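Long-range contacts in lectin 2 (PDB 4TQJ), which binds glycans by specifically recognising their non-reducing terminal N-acetylglucosamine, using a beta-propeller fold: residues P10-A14 with W397-L401; V22-L26 with K388-T394; E360-S364 with P374-L378. The protein carries 1 engineered substitution. One frame throughout, in Å; residues are numbered along the deposited sequence.

Contact 1 of 3, residues P10-A14 with W397-L401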
ATOM      1  N   PRO A  10      12.241  12.630 -11.554  1.00 12.58           N
ATOM      2  CA  PRO A  10      12.880  12.859 -10.259  1.00 14.73           C
ATOM      3  C   PRO A  10      12.317  11.979  -9.136  1.00 13.19           C
ATOM      4  O   PRO A  10      12.949  11.869  -8.075  1.00 14.43           O
ATOM      5  CB  PRO A  10      12.578  14.336  -9.996  1.00 11.18           C
ATOM      6  CG  PRO A  10      11.315  14.576 -10.730  1.00 12.71           C
ATOM      7  CD  PRO A  10      11.461  13.799 -11.994  1.00 12.28           C
ATOM      8  N   ILE A  11      11.152  11.374  -9.367  1.00 13.24           N
ATOM      9  CA  ILE A  11      10.482  10.529  -8.376  1.00 11.92           C
ATOM     10  C   ILE A  11      10.618   9.058  -8.747  1.00 13.30           C
ATOM     11  O   ILE A  11      10.002   8.596  -9.716  1.00 14.15           O
ATOM     12  CB  ILE A  11       8.976  10.845  -8.283  1.00 14.32           C
ATOM     13  CG1 ILE A  11       8.753  12.318  -7.942  1.00 13.77           C
ATOM     14  CG2 ILE A  11       8.318   9.952  -7.238  1.00 15.78           C
ATOM     15  CD1 ILE A  11       7.311  12.741  -8.012  1.00 14.06           C
ATOM     16  N   PRO A  12      11.431   8.318  -7.988  1.00 14.50           N
ATOM     17  CA  PRO A  12      11.597   6.887  -8.251  1.00 17.10           C
ATOM     18  C   PRO A  12      10.272   6.168  -8.024  1.00 19.48           C
ATOM     19  O   PRO A  12       9.538   6.510  -7.099  1.00 17.21           O
ATOM     20  CB  PRO A  12      12.623   6.449  -7.197  1.00 21.60           C
ATOM     21  CG  PRO A  12      13.277   7.700  -6.746  1.00 19.41           C
ATOM     22  CD  PRO A  12      12.201   8.747  -6.809  1.00 16.74           C
ATOM     23  N   VAL A  13       9.967   5.213  -8.892  1.00 18.12           N
ATOM     24  CA  VAL A  13       8.776   4.405  -8.770  1.00 16.39           C
ATOM     25  C   VAL A  13       9.254   2.962  -8.682  1.00 19.87           C
ATOM     26  O   VAL A  13      10.151   2.555  -9.418  1.00 17.76           O
ATOM     27  CB  VAL A  13       7.862   4.587  -9.990  1.00 19.49           C
ATOM     28  CG1 VAL A  13       6.671   3.655  -9.901  1.00 16.87           C
ATOM     29  CG2 VAL A  13       7.414   6.055 -10.117  1.00 16.46           C
ATOM     30  N   ALA A  14       8.678   2.191  -7.772  1.00 15.77           N
ATOM     31  CA  ALA A  14       9.144   0.824  -7.563  1.00 17.15           C
ATOM     32  C   ALA A  14       8.937  -0.004  -8.839  1.00 15.65           C
ATOM     33  O   ALA A  14       7.900   0.115  -9.498  1.00 12.17           O
ATOM     34  CB  ALA A  14       8.414   0.205  -6.399  1.00 15.11           C
ATOM     35  N   TRP A 397       2.561  12.964 -11.827  1.00 15.47           N
ATOM     36  CA  TRP A 397       3.582  11.962 -11.635  1.00 13.50           C
ATOM     37  C   TRP A 397       2.908  10.633 -11.306  1.00 18.41           C
ATOM     38  O   TRP A 397       1.796  10.603 -10.761  1.00 19.17           O
ATOM     39  CB  TRP A 397       4.459  12.316 -10.433  1.00 14.89           C
ATOM     40  CG  TRP A 397       5.199  13.636 -10.445  1.00 17.90           C
ATOM     41  CD1 TRP A 397       5.072  14.651  -9.532  1.00 15.34           C
ATOM     42  CD2 TRP A 397       6.227  14.049 -11.358  1.00 15.11           C
ATOM     43  NE1 TRP A 397       5.942  15.669  -9.829  1.00 13.27           N
ATOM     44  CE2 TRP A 397       6.662  15.328 -10.944  1.00 14.64           C
ATOM     45  CE3 TRP A 397       6.818  13.467 -12.486  1.00 16.78           C
ATOM     46  CZ2 TRP A 397       7.653  16.032 -11.622  1.00 18.03           C
ATOM     47  CZ3 TRP A 397       7.799  14.168 -13.161  1.00 13.91           C
ATOM     48  CH2 TRP A 397       8.205  15.439 -12.729  1.00 17.37           C
ATOM     49  N   MET A 398       3.585   9.537 -11.615  1.00 15.78           N
ATOM     50  CA  MET A 398       3.285   8.272 -10.962  1.00 19.48           C
ATOM     51  C   MET A 398       4.189   8.190  -9.730  1.00 15.23           C
ATOM     52  O   MET A 398       5.321   8.667  -9.764  1.00 15.51           O
ATOM     53  CB  MET A 398       3.539   7.086 -11.897  1.00 16.61           C
ATOM     54  CG  MET A 398       2.741   7.136 -13.203  1.00 14.46           C
ATOM     55  SD  MET A 398       0.944   7.203 -12.973  1.00 21.81           S
ATOM     56  CE  MET A 398       0.634   5.712 -12.027  1.00 15.76           C
ATOM     57  N   ALA A 399       3.680   7.608  -8.643  1.00 15.65           N
ATOM     58  CA  ALA A 399       4.458   7.422  -7.417  1.00 15.72           C
ATOM     59  C   ALA A 399       3.838   6.320  -6.563  1.00 14.73           C
ATOM     60  O   ALA A 399       2.651   6.060  -6.663  1.00 15.31           O
ATOM     61  CB  ALA A 399       4.524   8.719  -6.624  1.00 19.09           C
ATOM     62  N   ASN A 400       4.646   5.661  -5.741  1.00 16.41           N
ATOM     63  CA  ASN A 400       4.111   4.694  -4.788  1.00 18.66           C
ATOM     64  C   ASN A 400       3.861   5.392  -3.457  1.00 22.84           C
ATOM     65  O   ASN A 400       4.777   5.633  -2.667  1.00 22.00           O
ATOM     66  CB  ASN A 400       5.047   3.498  -4.617  1.00 19.19           C
ATOM     67  CG  ASN A 400       5.444   2.874  -5.951  1.00 20.92           C
ATOM     68  OD1 ASN A 400       6.429   3.276  -6.565  1.00 19.57           O
ATOM     69  ND2 ASN A 400       4.678   1.890  -6.399  1.00 15.69           N
ATOM     70  N   LEU A 401       2.609   5.749  -3.224  1.00 20.53           N
ATOM     71  CA  LEU A 401       2.254   6.450  -2.003  1.00 20.86           C
ATOM     72  C   LEU A 401       2.603   5.625  -0.777  1.00 24.70           C
ATOM     73  O   LEU A 401       3.013   6.162   0.240  1.00 25.25           O
ATOM     74  CB  LEU A 401       0.774   6.799  -2.027  1.00 20.69           C
ATOM     75  CG  LEU A 401       0.534   7.851  -3.107  1.00 18.11           C
ATOM     76  CD1 LEU A 401      -0.940   8.072  -3.332  1.00 19.89           C
ATOM     77  CD2 LEU A 401       1.221   9.140  -2.690  1.00 27.14           C
TER
HETATM   78  O   HOH W   1       7.800   9.288 -10.975  1.00 16.14           O
HETATM   79  O   HOH W   2       7.297   6.668  -5.610  1.00 20.44           O
HETATM   80  O   HOH W   3       5.180   0.306  -8.806  1.00 12.57           O
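Residues 10-14 run as an irregular, extended segment beside the end of strand 395-399, heading roughly the same way: the end-to-end directions differ by 36°, and the closest CA atoms, those of Val13 and Ala399, are 5.4 Å apart. No backbone-to-backbone hydrogen bond crosses between them; two waters link them instead. Water 1 donates to Ile11 O (2.6 Å) and Met398 O (2.8 Å), while water 2 donates to Pro12 O (2.7 Å) and accepts from Asn400 N (2.8 Å). The strand's own pairing is with strand 20-25, through Trp397 with Val22 and Ala399 with Asp20.

At one end the contact is apolar. Ile11 CD1 sits over the face of the Trp397 indole, 3.4 Å from the centroid of the five-membered ring and 18° off its normal, a CH-pi contact. Pro10 CD reaches Trp397 CH2 at 3.7 Å, and Leu62 packs on all three residues. Trp397 NE1 hydrogen-bonds to Arg61 O. Ile11 CG2 meets Ala399 CB at 4.0 Å. Val13 CG2 lies 3.4 Å from Met398 O, and Val13 CG1 3.4 Å from Asn400 OD1. At the other end Asn400 takes over: its OD1 accepts a nearly straight hydrogen bond from Ala14 N (2.8 Å, 169°), and its ND2 donates to water 3 (2.9 Å), which donates to Ala14 O (2.8 Å).

Strand 395-399 is the innermost strand of a blade, so the N-terminal segment lies inside the ring, against the strand with which the C-terminal part of the chain completes a seven-bladed beta-propeller.

Contact 2 of 3, residues V22-L26 with K388-T394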
ATOM      1  N   VAL A  22      -0.324  10.857  -8.926  1.00 11.69           N
ATOM      2  CA  VAL A  22      -0.360  12.081  -8.134  1.00 12.70           C
ATOM      3  C   VAL A  22      -0.372  13.252  -9.103  1.00 21.44           C
ATOM      4  O   VAL A  22       0.546  13.413  -9.913  1.00 19.75           O
ATOM      5  CB  VAL A  22       0.814  12.162  -7.147  1.00 17.33           C
ATOM      6  CG1 VAL A  22       0.881  13.532  -6.476  1.00 19.57           C
ATOM      7  CG2 VAL A  22       0.709  11.044  -6.110  1.00 15.57           C
ATOM      8  N   GLY A  23      -1.442  14.035  -9.055  1.00 16.19           N
ATOM      9  CA  GLY A  23      -1.579  15.171  -9.935  1.00 17.48           C
ATOM     10  C   GLY A  23      -1.587  16.481  -9.176  1.00 20.48           C
ATOM     11  O   GLY A  23      -2.345  16.644  -8.214  1.00 21.80           O
ATOM     12  N   PHE A  24      -0.733  17.413  -9.582  1.00 12.40           N
ATOM     13  CA  PHE A  24      -0.855  18.780  -9.105  1.00 15.59           C
ATOM     14  C   PHE A  24      -1.751  19.512 -10.091  1.00 16.31           C
ATOM     15  O   PHE A  24      -1.278  20.075 -11.070  1.00 18.02           O
ATOM     16  CB  PHE A  24       0.508  19.449  -8.993  1.00 15.67           C
ATOM     17  CG  PHE A  24       1.389  18.832  -7.946  1.00 16.36           C
ATOM     18  CD1 PHE A  24       1.406  19.336  -6.648  1.00 17.65           C
ATOM     19  CD2 PHE A  24       2.164  17.726  -8.247  1.00 13.79           C
ATOM     20  CE1 PHE A  24       2.214  18.760  -5.673  1.00 14.66           C
ATOM     21  CE2 PHE A  24       2.971  17.142  -7.287  1.00 13.86           C
ATOM     22  CZ  PHE A  24       2.997  17.655  -5.997  1.00 13.99           C
ATOM     23  N   GLY A  25      -3.054  19.456  -9.845  1.00 18.65           N
ATOM     24  CA  GLY A  25      -4.029  20.013 -10.763  1.00 15.98           C
ATOM     25  C   GLY A  25      -4.177  21.507 -10.553  1.00 20.09           C
ATOM     26  O   GLY A  25      -3.440  22.109  -9.763  1.00 17.79           O
ATOM     27  N   LEU A  26      -5.134  22.110 -11.252  1.00 16.49           N
ATOM     28  CA  LEU A  26      -5.337  23.554 -11.178  1.00 19.96           C
ATOM     29  C   LEU A  26      -5.834  24.002  -9.803  1.00 19.63           C
ATOM     30  O   LEU A  26      -5.527  25.103  -9.358  1.00 20.70           O
ATOM     31  CB  LEU A  26      -6.332  23.995 -12.248  1.00 19.93           C
ATOM     32  CG  LEU A  26      -5.893  23.730 -13.684  1.00 20.65           C
ATOM     33  CD1 LEU A  26      -7.052  24.008 -14.666  1.00 22.59           C
ATOM     34  CD2 LEU A  26      -4.633  24.545 -14.022  1.00 14.24           C
ATOM     35  N   LYS A 388      -7.634  21.127 -18.782  1.00 19.79           N
ATOM     36  CA  LYS A 388      -7.737  20.804 -17.371  1.00 18.23           C
ATOM     37  C   LYS A 388      -6.417  20.260 -16.827  1.00 21.27           C
ATOM     38  O   LYS A 388      -6.048  20.517 -15.676  1.00 20.23           O
ATOM     39  CB  LYS A 388      -8.846  19.792 -17.138  1.00 21.83           C
ATOM     40  CG  LYS A 388      -9.115  19.532 -15.661  1.00 25.93           C
ATOM     41  CD  LYS A 388     -10.323  18.625 -15.467  1.00 28.31           C
ATOM     42  CE  LYS A 388     -10.681  18.509 -13.997  1.00 32.24           C
ATOM     43  NZ  LYS A 388     -11.816  17.562 -13.813  1.00 38.92           N
ATOM     44  N   TRP A 389      -5.702  19.513 -17.659  1.00 18.00           N
ATOM     45  CA  TRP A 389      -4.399  19.013 -17.253  1.00 18.46           C
ATOM     46  C   TRP A 389      -3.268  19.448 -18.175  1.00 16.61           C
ATOM     47  O   TRP A 389      -2.373  18.660 -18.501  1.00 18.41           O
ATOM     48  CB  TRP A 389      -4.457  17.499 -17.101  1.00 17.29           C
ATOM     49  CG  TRP A 389      -5.215  17.099 -15.870  1.00 18.41           C
ATOM     50  CD1 TRP A 389      -6.538  16.735 -15.786  1.00 17.01           C
ATOM     51  CD2 TRP A 389      -4.699  17.045 -14.541  1.00 15.43           C
ATOM     52  NE1 TRP A 389      -6.866  16.452 -14.479  1.00 20.11           N
ATOM     53  CE2 TRP A 389      -5.752  16.630 -13.696  1.00 16.60           C
ATOM     54  CE3 TRP A 389      -3.446  17.297 -13.981  1.00 15.24           C
ATOM     55  CZ2 TRP A 389      -5.586  16.473 -12.323  1.00 17.88           C
ATOM     56  CZ3 TRP A 389      -3.286  17.144 -12.620  1.00 15.27           C
ATOM     57  CH2 TRP A 389      -4.348  16.729 -11.805  1.00 14.84           C
ATOM     58  N   ALA A 390      -3.312  20.709 -18.585  1.00 17.52           N
ATOM     59  CA  ALA A 390      -2.272  21.261 -19.441  1.00 18.66           C
ATOM     60  C   ALA A 390      -0.931  21.182 -18.732  1.00 20.49           C
ATOM     61  O   ALA A 390      -0.833  21.504 -17.556  1.00 20.45           O
ATOM     62  CB  ALA A 390      -2.581  22.702 -19.819  1.00 15.65           C
ATOM     63  N   PRO A 391       0.102  20.737 -19.455  1.00 24.69           N
ATOM     64  CA  PRO A 391       1.491  20.636 -18.981  1.00 22.46           C
ATOM     65  C   PRO A 391       2.047  21.986 -18.546  1.00 24.55           C
ATOM     66  O   PRO A 391       2.952  22.021 -17.720  1.00 27.04           O
ATOM     67  CB  PRO A 391       2.238  20.117 -20.216  1.00 26.20           C
ATOM     68  CG  PRO A 391       1.204  19.303 -20.938  1.00 30.66           C
ATOM     69  CD  PRO A 391      -0.085  20.077 -20.760  1.00 22.72           C
ATOM     70  N   GLU A 392       1.504  23.082 -19.075  1.00 21.75           N
ATOM     71  CA  GLU A 392       1.977  24.407 -18.685  1.00 25.78           C
ATOM     72  C   GLU A 392       1.589  24.797 -17.257  1.00 23.99           C
ATOM     73  O   GLU A 392       2.263  25.614 -16.615  1.00 22.35           O
ATOM     74  CB  GLU A 392       1.455  25.473 -19.656  1.00 28.23           C
ATOM     75  CG  GLU A 392       2.037  25.387 -21.040  1.00 30.87           C
ATOM     76  CD  GLU A 392       1.374  24.323 -21.898  1.00 39.12           C
ATOM     77  OE1 GLU A 392       0.267  23.853 -21.543  1.00 33.82           O
ATOM     78  OE2 GLU A 392       1.968  23.952 -22.935  1.00 44.10           O
ATOM     79  N   THR A 393       0.505  24.204 -16.764  1.00 23.45           N
ATOM     80  CA  THR A 393      -0.139  24.664 -15.540  1.00 22.23           C
ATOM     81  C   THR A 393      -0.311  23.560 -14.492  1.00 18.30           C
ATOM     82  O   THR A 393      -0.635  23.836 -13.341  1.00 21.54           O
ATOM     83  CB  THR A 393      -1.529  25.217 -15.877  1.00 21.70           C
ATOM     84  OG1 THR A 393      -2.263  24.217 -16.591  1.00 20.87           O
ATOM     85  CG2 THR A 393      -1.409  26.449 -16.766  1.00 26.68           C
ATOM     86  N   THR A 394      -0.119  22.311 -14.895  1.00 18.41           N
ATOM     87  CA  THR A 394      -0.271  21.174 -13.990  1.00 15.50           C
ATOM     88  C   THR A 394       0.971  20.297 -14.057  1.00 17.65           C
ATOM     89  O   THR A 394       1.721  20.363 -15.021  1.00 15.05           O
ATOM     90  CB  THR A 394      -1.486  20.310 -14.355  1.00 18.34           C
ATOM     91  OG1 THR A 394      -1.342  19.812 -15.697  1.00 17.11           O
ATOM     92  CG2 THR A 394      -2.787  21.122 -14.229  1.00 17.91           C
TER
HETATM   93  O   HOH W   4      -1.112  23.335 -10.810  1.00 17.89           O
HETATM   94  O   HOH W   5      -6.861  20.439 -13.023  1.00 18.73           O
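Trp389 lays the far end of its indole along the backbone of strand 20-25, with CH2 3.7 Å from Gly23 CA and 3.5 Å from Gly25 CA. The strand belongs to the propeller blade that strand 395-399 completes, and the two glycines let the ring come so close: an ideal CB on Gly23 would lie 2.5 Å from Trp389 CH2, a clash, and one on Gly25 a tight 3.0 Å from it. Val30 of the next strand packs on the same indole. Leu26 bends back over the loop, its CD2 reaching Thr394 CG2 at 3.9 Å and Thr393 OG1 at 3.5 Å. The loop is tied up from within, since Ala390 O accepts Thr393 N (3.1 Å), Thr394 N (2.9 Å) and Thr394 OG1 (2.6 Å); Arg339 hydrogen-bonds to Trp389 O and Thr394 OG1. Thr394 CA makes a CA-H...O contact with Phe24 O at 3.3 Å. Water 5 links the two segments, accepting from Leu26 N at 3.0 Å and donating to Lys388 O at 2.8 Å.

Contact 3 of 3, residues E360-S364 with P374-L378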
ATOM      1  N   GLU A 360      -9.488  10.741 -22.332  1.00 27.25           N
ATOM      2  CA  GLU A 360      -9.474   9.510 -21.557  1.00 24.92           C
ATOM      3  C   GLU A 360      -8.075   9.153 -21.064  1.00 28.02           C
ATOM      4  O   GLU A 360      -7.077   9.451 -21.720  1.00 22.01           O
ATOM      5  CB  GLU A 360      -9.981   8.343 -22.407  1.00 26.81           C
ATOM      6  CG  GLU A 360     -11.473   8.243 -22.557  1.00 34.86           C
ATOM      7  CD  GLU A 360     -11.873   6.948 -23.229  1.00 42.80           C
ATOM      8  OE1 GLU A 360     -11.545   6.778 -24.421  1.00 45.13           O
ATOM      9  OE2 GLU A 360     -12.496   6.091 -22.563  1.00 52.56           O
ATOM     10  N   THR A 361      -8.020   8.494 -19.913  1.00 25.24           N
ATOM     11  CA  THR A 361      -6.801   7.852 -19.439  1.00 22.52           C
ATOM     12  C   THR A 361      -6.864   6.365 -19.781  1.00 25.34           C
ATOM     13  O   THR A 361      -7.747   5.648 -19.309  1.00 25.58           O
ATOM     14  CB  THR A 361      -6.645   8.021 -17.926  1.00 22.86           C
ATOM     15  OG1 THR A 361      -6.291   9.381 -17.635  1.00 23.65           O
ATOM     16  CG2 THR A 361      -5.564   7.081 -17.388  1.00 24.77           C
ATOM     17  N   LEU A 362      -5.939   5.913 -20.623  1.00 21.75           N
ATOM     18  CA  LEU A 362      -5.938   4.543 -21.115  1.00 22.31           C
ATOM     19  C   LEU A 362      -4.786   3.741 -20.540  1.00 21.85           C
ATOM     20  O   LEU A 362      -3.766   4.292 -20.125  1.00 19.50           O
ATOM     21  CB  LEU A 362      -5.832   4.523 -22.637  1.00 21.68           C
ATOM     22  CG  LEU A 362      -6.865   5.345 -23.406  1.00 23.72           C
ATOM     23  CD1 LEU A 362      -6.652   5.137 -24.902  1.00 24.49           C
ATOM     24  CD2 LEU A 362      -8.254   4.932 -23.001  1.00 24.20           C
ATOM     25  N   VAL A 363      -4.942   2.429 -20.535  1.00 19.05           N
ATOM     26  CA  VAL A 363      -3.928   1.589 -19.942  1.00 15.03           C
ATOM     27  C   VAL A 363      -3.842   0.307 -20.747  1.00 20.08           C
ATOM     28  O   VAL A 363      -4.837  -0.166 -21.290  1.00 18.46           O
ATOM     29  CB  VAL A 363      -4.262   1.312 -18.442  1.00 20.18           C
ATOM     30  CG1 VAL A 363      -5.520   0.483 -18.321  1.00 20.83           C
ATOM     31  CG2 VAL A 363      -3.112   0.617 -17.729  1.00 20.86           C
ATOM     32  N   SER A 364      -2.641  -0.241 -20.849  1.00 16.28           N
ATOM     33  CA  SER A 364      -2.481  -1.588 -21.354  1.00 17.36           C
ATOM     34  C   SER A 364      -1.566  -2.344 -20.407  1.00 17.37           C
ATOM     35  O   SER A 364      -0.510  -1.841 -20.035  1.00 13.89           O
ATOM     36  CB  SER A 364      -1.903  -1.568 -22.773  1.00 17.86           C
ATOM     37  OG  SER A 364      -1.447  -2.851 -23.141  1.00 17.72           O
ATOM     38  N   PRO A 374      -4.977  -5.869 -24.437  1.00 26.68           N
ATOM     39  CA  PRO A 374      -5.778  -4.841 -25.101  1.00 24.56           C
ATOM     40  C   PRO A 374      -5.815  -3.554 -24.287  1.00 25.29           C
ATOM     41  O   PRO A 374      -5.798  -3.586 -23.050  1.00 26.06           O
ATOM     42  CB  PRO A 374      -7.176  -5.471 -25.185  1.00 25.11           C
ATOM     43  CG  PRO A 374      -7.165  -6.599 -24.238  1.00 33.07           C
ATOM     44  CD  PRO A 374      -5.755  -7.081 -24.143  1.00 28.05           C
ATOM     45  N   VAL A 375      -5.855  -2.428 -24.987  1.00 21.47           N
ATOM     46  CA  VAL A 375      -5.940  -1.129 -24.341  1.00 21.34           C
ATOM     47  C   VAL A 375      -7.310  -1.008 -23.717  1.00 25.81           C
ATOM     48  O   VAL A 375      -8.292  -1.490 -24.267  1.00 24.83           O
ATOM     49  CB  VAL A 375      -5.746   0.016 -25.349  1.00 21.34           C
ATOM     50  CG1 VAL A 375      -5.940   1.358 -24.680  1.00 20.94           C
ATOM     51  CG2 VAL A 375      -4.365  -0.083 -26.007  1.00 22.96           C
ATOM     52  N   LYS A 376      -7.371  -0.370 -22.560  1.00 24.65           N
ATOM     53  CA  LYS A 376      -8.616  -0.253 -21.825  1.00 29.43           C
ATOM     54  C   LYS A 376      -8.800   1.157 -21.310  1.00 22.29           C
ATOM     55  O   LYS A 376      -7.843   1.806 -20.912  1.00 21.59           O
ATOM     56  CB  LYS A 376      -8.637  -1.241 -20.654  1.00 30.88           C
ATOM     57  CG  LYS A 376      -9.004  -2.656 -21.057  1.00 35.90           C
ATOM     58  CD  LYS A 376      -9.294  -3.523 -19.836  1.00 40.72           C
ATOM     59  CE  LYS A 376      -8.015  -3.838 -19.083  1.00 41.21           C
ATOM     60  NZ  LYS A 376      -7.000  -4.432 -20.021  1.00 42.72           N
ATOM     61  N   ALA A 377     -10.037   1.634 -21.326  1.00 28.57           N
ATOM     62  CA  ALA A 377     -10.346   2.926 -20.729  1.00 24.55           C
ATOM     63  C   ALA A 377     -10.426   2.757 -19.225  1.00 28.34           C
ATOM     64  O   ALA A 377     -11.308   2.069 -18.721  1.00 33.25           O
ATOM     65  CB  ALA A 377     -11.668   3.459 -21.272  1.00 34.60           C
ATOM     66  N   LEU A 378      -9.501   3.378 -18.506  1.00 26.49           N
ATOM     67  CA  LEU A 378      -9.452   3.275 -17.057  1.00 31.76           C
ATOM     68  C   LEU A 378     -10.276   4.377 -16.387  1.00 33.48           C
ATOM     69  O   LEU A 378     -10.968   4.117 -15.402  1.00 35.53           O
ATOM     70  CB  LEU A 378      -7.993   3.300 -16.577  1.00 30.05           C
ATOM     71  CG  LEU A 378      -7.610   3.514 -15.109  1.00 28.02           C
ATOM     72  CD1 LEU A 378      -8.026   2.348 -14.221  1.00 28.96           C
ATOM     73  CD2 LEU A 378      -6.103   3.712 -15.025  1.00 26.58           C
TER
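Val363 and Leu378 pack together, CG1 to CB at 4.1 Å, while Leu362 meets Val375 (CB to CG1, 3.8 Å) and Ala377 (CD2 to CB, 4.1 Å). Leu378 also packs on Val36 of the second subunit. Between these groups the backbones pair antiparallel. Val363 and Lys376 form a hydrogen-bonded pair, Val363 N to Lys376 O at 3.0 Å and Lys376 N to Val363 O at 2.8 Å; Leu362 and Ala377 are a non-hydrogen-bonded pair with CA atoms 4.7 Å apart. Leu378 N then bonds to Thr361 O at 3.0 Å. The axes of the two short strands make 129°, a marked departure from straight antiparallel. Farther out, Lys376 extends on the Val363 face and bends back to a weak bond from its NZ to Pro374 O (3.4 Å), and Glu360 OE2 comes within 3.0 Å of Ala377 CB. This is the outer beta hairpin of a four-stranded propeller blade, joining its third strand to its outermost one.

In the fold
From the N terminus, strand 4-5 pairs with strand 173-177 of another blade before the chain reaches 10-14, which meets strand 395-399 near the C terminus: contact 1 closes a loop spanning nearly the whole molecule. Residues 22-26 follow, and contact 2 closes a second loop nested inside the first. Contact 3, a local hairpin, is nested inside both, in the last blade before the ring is shut. Contacts 1 and 2 touch. Contact 1 lays the N-terminal loop against the innermost strand from inside the ring, and contact 2 joins the loop leading into that strand to strand 20-25 of the same blade. Contact 3 stays apart, its nearest atoms about 8 Å from either, at the outer edge of its own blade.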